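Local coordinates for protein 4-amino-4-deoxy-L-arabinose transferase or related glycosyltransferases of PMT family (Cupriavidus metallidurans, PDB 5EZM) that probably transfers 4-amino-4-deoxy-L-arabinose from a polyprenyl-phosphate carrier to lipid A, as a zinc-binding membrane glycosyltransferase of the GT-C fold, at residues Arg462-Ala474 with Tyr557-Ala569. Numbering follows the deposited sequence.
Sequences RPASGADIAPQIA and YVVARDWRRVVVA
Ile473 of helix 470-474 rests on Val559 and Ala560, the short helix running at 146° to strand 557-561 with their axes 7.8 Å apart at closest approach, while Ala464 lies opposite the turn that leads into strand 566-569. Around helix 470-474 the contact is apolar. Ile473 and Val567 meet tip to tip, CD1 of Ile473 lying 3.6 Å from CG2 of Val567, because CG1 of Ile473 stands anti to its carbonyl carbon (chi1 -58°) and an extended chi2 carries CD1 onward. CG1 of Ile473 also covers the CB of Ala560, which the CB of Ile469 approaches to 3.9 Å. Ile469 points toward the hairpin and crosses Asp562 at about a right angle, its CD1 reaching OD2 of Asp562 and the CD of Arg565. Strands 557-561 and 566-569 form a beta hairpin at the edge of the mixed sheet in the C-terminal domain, and Val559 and Ala560 make a classic bulge opposite Val567. The contact joins this hairpin to the short helices 458-465 and 470-474, which follow helix 435-456, the last predicted membrane span. How a buried arginine can close such an interface is clear at Ala464, whose O receives NH1 of Arg565 at 2.9 Å and NH2 of Arg565 at 3.0 Å, an end-on grip in the guanidinium plane. NH2 comes nearly along the carbonyl axis, whereas NH1 sits above the carbonyl plane. NH1 also bridges to OD2 of Asp562 (3.1 Å), and NE pairs with Asp490, so carbonyl and two carboxylates together fix the guanidinium's rotation. Asp562 OD1 meanwhile accepts from the N of Arg564 at 2.8 Å, an Asx turn within the hairpin loop. Arg564 adds a weak bond from NH1 to the same Ala464 O.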
loop_
_atom_site.group_PDB
_atom_site.type_symbol
_atom_site.label_atom_id
_atom_site.label_comp_id
_atom_site.label_asym_id
_atom_site.label_seq_id
_atom_site.Cartn_x
_atom_site.Cartn_y
_atom_site.Cartn_z
ATOM N N ARG A 462 6.973 5.882 -15.196
ATOM C CA ARG A 462 8.113 5.270 -15.878
ATOM C C ARG A 462 9.281 6.233 -16.063
ATOM O O ARG A 462 10.422 5.844 -15.757
ATOM C CB ARG A 462 7.658 4.676 -17.216
ATOM C CG ARG A 462 8.806 4.286 -18.124
ATOM C CD ARG A 462 8.329 3.693 -19.434
ATOM N NE ARG A 462 9.422 3.602 -20.398
ATOM C CZ ARG A 462 9.376 2.898 -21.523
ATOM N NH1 ARG A 462 8.288 2.207 -21.836
ATOM N NH2 ARG A 462 10.421 2.880 -22.334
ATOM N N PRO A 463 9.098 7.469 -16.546
ATOM C CA PRO A 463 10.252 8.378 -16.639
ATOM C C PRO A 463 10.840 8.742 -15.293
ATOM O O PRO A 463 12.004 9.152 -15.234
ATOM C CB PRO A 463 9.676 9.609 -17.351
ATOM C CG PRO A 463 8.222 9.562 -17.064
ATOM C CD PRO A 463 7.876 8.106 -17.071
ATOM N N ALA A 464 10.078 8.614 -14.208
ATOM C CA ALA A 464 10.619 8.925 -12.892
ATOM C C ALA A 464 11.384 7.749 -12.304
ATOM O O ALA A 464 12.324 7.951 -11.527
ATOM C CB ALA A 464 9.495 9.347 -11.944
ATOM N N SER A 465 11.003 6.524 -12.670
ATOM C CA SER A 465 11.635 5.344 -12.097
ATOM C C SER A 465 13.092 5.209 -12.509
ATOM O O SER A 465 13.863 4.555 -11.799
ATOM C CB SER A 465 10.870 4.088 -12.511
ATOM O OG SER A 465 11.022 3.850 -13.898
ATOM N N GLY A 466 13.485 5.805 -13.630
ATOM C CA GLY A 466 14.839 5.645 -14.109
ATOM C C GLY A 466 15.133 4.305 -14.731
ATOM O O GLY A 466 16.286 4.044 -15.087
ATOM N N ALA A 467 14.129 3.442 -14.876
ATOM C CA ALA A 467 14.350 2.143 -15.498
ATOM C C ALA A 467 14.787 2.267 -16.953
ATOM O O ALA A 467 15.444 1.357 -17.468
ATOM C CB ALA A 467 13.083 1.291 -15.400
ATOM N N ASP A 468 14.441 3.368 -17.624
ATOM C CA ASP A 468 14.844 3.545 -19.016
ATOM C C ASP A 468 16.356 3.721 -19.136
ATOM O O ASP A 468 16.995 3.104 -19.995
ATOM C CB ASP A 468 14.111 4.738 -19.633
ATOM C CG ASP A 468 12.648 4.443 -19.927
ATOM O OD1 ASP A 468 12.303 3.262 -20.152
ATOM O OD2 ASP A 468 11.842 5.398 -19.942
ATOM N N ILE A 469 16.950 4.562 -18.282
ATOM C CA ILE A 469 18.391 4.787 -18.340
ATOM C C ILE A 469 19.175 3.738 -17.566
ATOM O O ILE A 469 20.410 3.807 -17.524
ATOM C CB ILE A 469 18.765 6.188 -17.816
ATOM C CG1 ILE A 469 18.709 6.226 -16.290
ATOM C CG2 ILE A 469 17.847 7.235 -18.425
ATOM C CD1 ILE A 469 19.152 7.547 -15.702
ATOM N N ALA A 470 18.500 2.763 -16.957
ATOM C CA ALA A 470 19.226 1.705 -16.256
ATOM C C ALA A 470 20.088 0.862 -17.195
ATOM O O ALA A 470 21.252 0.598 -16.848
ATOM C CB ALA A 470 18.248 0.841 -15.451
ATOM N N PRO A 471 19.618 0.418 -18.372
ATOM C CA PRO A 471 20.519 -0.367 -19.241
ATOM C C PRO A 471 21.776 0.376 -19.670
ATOM O O PRO A 471 22.851 -0.234 -19.722
ATOM C CB PRO A 471 19.627 -0.717 -20.441
ATOM C CG PRO A 471 18.256 -0.711 -19.899
ATOM C CD PRO A 471 18.239 0.408 -18.895
ATOM N N GLN A 472 21.673 1.668 -19.995
ATOM C CA GLN A 472 22.865 2.442 -20.343
ATOM C C GLN A 472 23.885 2.426 -19.210
ATOM O O GLN A 472 25.087 2.257 -19.446
ATOM C CB GLN A 472 22.478 3.880 -20.689
ATOM C CG GLN A 472 21.680 4.025 -21.974
ATOM C CD GLN A 472 22.537 3.845 -23.216
ATOM O OE1 GLN A 472 23.763 3.951 -23.158
ATOM N NE2 GLN A 472 21.891 3.572 -24.348
ATOM N N ILE A 473 23.421 2.594 -17.969
ATOM C CA ILE A 473 24.322 2.623 -16.822
ATOM C C ILE A 473 24.910 1.244 -16.563
ATOM O O ILE A 473 26.100 1.110 -16.256
ATOM C CB ILE A 473 23.579 3.160 -15.585
ATOM C CG1 ILE A 473 23.034 4.559 -15.862
ATOM C CG2 ILE A 473 24.493 3.172 -14.366
ATOM C CD1 ILE A 473 22.144 5.082 -14.773
ATOM N N ALA A 474 24.092 0.198 -16.688
ATOM C CA ALA A 474 24.534 -1.154 -16.367
ATOM C C ALA A 474 25.597 -1.668 -17.327
ATOM O O ALA A 474 26.325 -2.603 -16.977
ATOM C CB ALA A 474 23.339 -2.107 -16.363
ATOM N N TYR A 557 32.107 13.007 -16.059
ATOM C CA TYR A 557 31.648 12.623 -17.385
ATOM C C TYR A 557 30.279 11.967 -17.273
ATOM O O TYR A 557 30.101 11.017 -16.502
ATOM C CB TYR A 557 32.660 11.686 -18.045
ATOM C CG TYR A 557 34.051 12.284 -18.085
ATOM C CD1 TYR A 557 34.478 13.028 -19.178
ATOM C CD2 TYR A 557 34.926 12.129 -17.016
ATOM C CE1 TYR A 557 35.741 13.587 -19.209
ATOM C CE2 TYR A 557 36.188 12.685 -17.039
ATOM C CZ TYR A 557 36.591 13.412 -18.136
ATOM O OH TYR A 557 37.849 13.966 -18.160
ATOM N N VAL A 558 29.318 12.480 -18.034
ATOM C CA VAL A 558 27.919 12.097 -17.876
ATOM C C VAL A 558 27.690 10.721 -18.491
ATOM O O VAL A 558 27.941 10.512 -19.683
ATOM C CB VAL A 558 26.989 13.139 -18.509
ATOM C CG1 VAL A 558 25.546 12.803 -18.203
ATOM C CG2 VAL A 558 27.345 14.538 -18.020
ATOM N N VAL A 559 27.200 9.785 -17.685
ATOM C CA VAL A 559 26.855 8.458 -18.185
ATOM C C VAL A 559 25.429 8.424 -18.713
ATOM O O VAL A 559 25.177 7.935 -19.817
ATOM C CB VAL A 559 27.067 7.394 -17.087
ATOM C CG1 VAL A 559 26.826 6.001 -17.653
ATOM C CG2 VAL A 559 28.462 7.502 -16.500
ATOM N N ALA A 560 24.472 8.938 -17.944
ATOM C CA ALA A 560 23.088 8.938 -18.403
ATOM C C ALA A 560 22.328 10.062 -17.716
ATOM O O ALA A 560 22.721 10.542 -16.652
ATOM C CB ALA A 560 22.408 7.588 -18.144
ATOM N N ARG A 561 21.232 10.481 -18.347
ATOM C CA ARG A 561 20.365 11.511 -17.793
ATOM C C ARG A 561 18.912 11.145 -18.045
ATOM O O ARG A 561 18.582 10.481 -19.030
ATOM C CB ARG A 561 20.623 12.895 -18.406
ATOM C CG ARG A 561 22.073 13.309 -18.481
ATOM C CD ARG A 561 22.227 14.688 -19.115
ATOM N NE ARG A 561 21.506 14.823 -20.381
ATOM C CZ ARG A 561 21.983 14.442 -21.562
ATOM N NH1 ARG A 561 23.184 13.889 -21.651
ATOM N NH2 ARG A 561 21.257 14.610 -22.659
ATOM N N ASP A 562 18.049 11.582 -17.136
ATOM C CA ASP A 562 16.620 11.696 -17.406
ATOM C C ASP A 562 16.157 12.996 -16.755
ATOM O O ASP A 562 16.957 13.898 -16.481
ATOM C CB ASP A 562 15.859 10.444 -16.942
ATOM C CG ASP A 562 16.072 10.134 -15.478
ATOM O OD1 ASP A 562 16.019 11.070 -14.655
ATOM O OD2 ASP A 562 16.285 8.947 -15.149
ATOM N N TRP A 563 14.858 13.108 -16.486
ATOM C CA TRP A 563 14.327 14.366 -15.980
ATOM C C TRP A 563 14.613 14.588 -14.499
ATOM O O TRP A 563 14.531 15.730 -14.031
ATOM C CB TRP A 563 12.824 14.437 -16.227
ATOM C CG TRP A 563 12.466 14.551 -17.665
ATOM C CD1 TRP A 563 11.811 13.624 -18.424
ATOM C CD2 TRP A 563 12.740 15.657 -18.529
ATOM N NE1 TRP A 563 11.656 14.089 -19.708
ATOM C CE2 TRP A 563 12.219 15.334 -19.800
ATOM C CE3 TRP A 563 13.371 16.893 -18.352
ATOM C CZ2 TRP A 563 12.305 16.203 -20.882
ATOM C CZ3 TRP A 563 13.462 17.749 -19.429
ATOM C CH2 TRP A 563 12.935 17.400 -20.680
ATOM N N ARG A 564 14.948 13.538 -13.752
ATOM C CA ARG A 564 15.100 13.645 -12.312
ATOM C C ARG A 564 16.503 13.346 -11.807
ATOM O O ARG A 564 16.771 13.573 -10.621
ATOM C CB ARG A 564 14.108 12.708 -11.599
ATOM C CG ARG A 564 12.643 13.042 -11.856
ATOM C CD ARG A 564 11.704 12.158 -11.041
ATOM N NE ARG A 564 11.922 12.297 -9.603
ATOM C CZ ARG A 564 12.594 11.424 -8.857
ATOM N NH1 ARG A 564 13.112 10.337 -9.411
ATOM N NH2 ARG A 564 12.747 11.636 -7.556
ATOM N N ARG A 565 17.405 12.853 -12.653
ATOM C CA ARG A 565 18.705 12.422 -12.169
ATOM C C ARG A 565 19.749 12.560 -13.267
ATOM O O ARG A 565 19.452 12.425 -14.459
ATOM C CB ARG A 565 18.653 10.971 -11.655
ATOM C CG ARG A 565 17.959 10.009 -12.605
ATOM C CD ARG A 565 17.945 8.563 -12.121
ATOM N NE ARG A 565 17.017 8.316 -11.022
ATOM C CZ ARG A 565 15.693 8.218 -11.148
ATOM N NH1 ARG A 565 15.109 8.371 -12.331
ATOM N NH2 ARG A 565 14.945 7.978 -10.078
ATOM N N VAL A 566 20.972 12.858 -12.838
ATOM C CA VAL A 566 22.169 12.828 -13.667
ATOM C C VAL A 566 23.087 11.760 -13.089
ATOM O O VAL A 566 23.309 11.720 -11.871
ATOM C CB VAL A 566 22.878 14.196 -13.698
ATOM C CG1 VAL A 566 24.063 14.165 -14.654
ATOM C CG2 VAL A 566 21.903 15.299 -14.071
ATOM N N VAL A 567 23.602 10.892 -13.956
ATOM C CA VAL A 567 24.458 9.779 -13.561
ATOM C C VAL A 567 25.795 9.943 -14.263
ATOM O O VAL A 567 25.860 9.927 -15.503
ATOM C CB VAL A 567 23.826 8.420 -13.897
ATOM C CG1 VAL A 567 24.731 7.290 -13.423
ATOM C CG2 VAL A 567 22.443 8.310 -13.270
ATOM N N VAL A 568 26.861 10.077 -13.472
ATOM C CA VAL A 568 28.178 10.445 -13.971
ATOM C C VAL A 568 29.204 9.407 -13.525
ATOM O O VAL A 568 28.935 8.549 -12.683
ATOM C CB VAL A 568 28.600 11.848 -13.494
ATOM C CG1 VAL A 568 27.575 12.885 -13.926
ATOM C CG2 VAL A 568 28.762 11.857 -11.985
ATOM N N ALA A 569 30.397 9.506 -14.112
ATOM C CA ALA A 569 31.549 8.701 -13.727
ATOM C C ALA A 569 32.769 9.606 -13.598
ATOM O O ALA A 569 32.801 10.718 -14.134
ATOM C CB ALA A 569 31.825 7.582 -14.738
#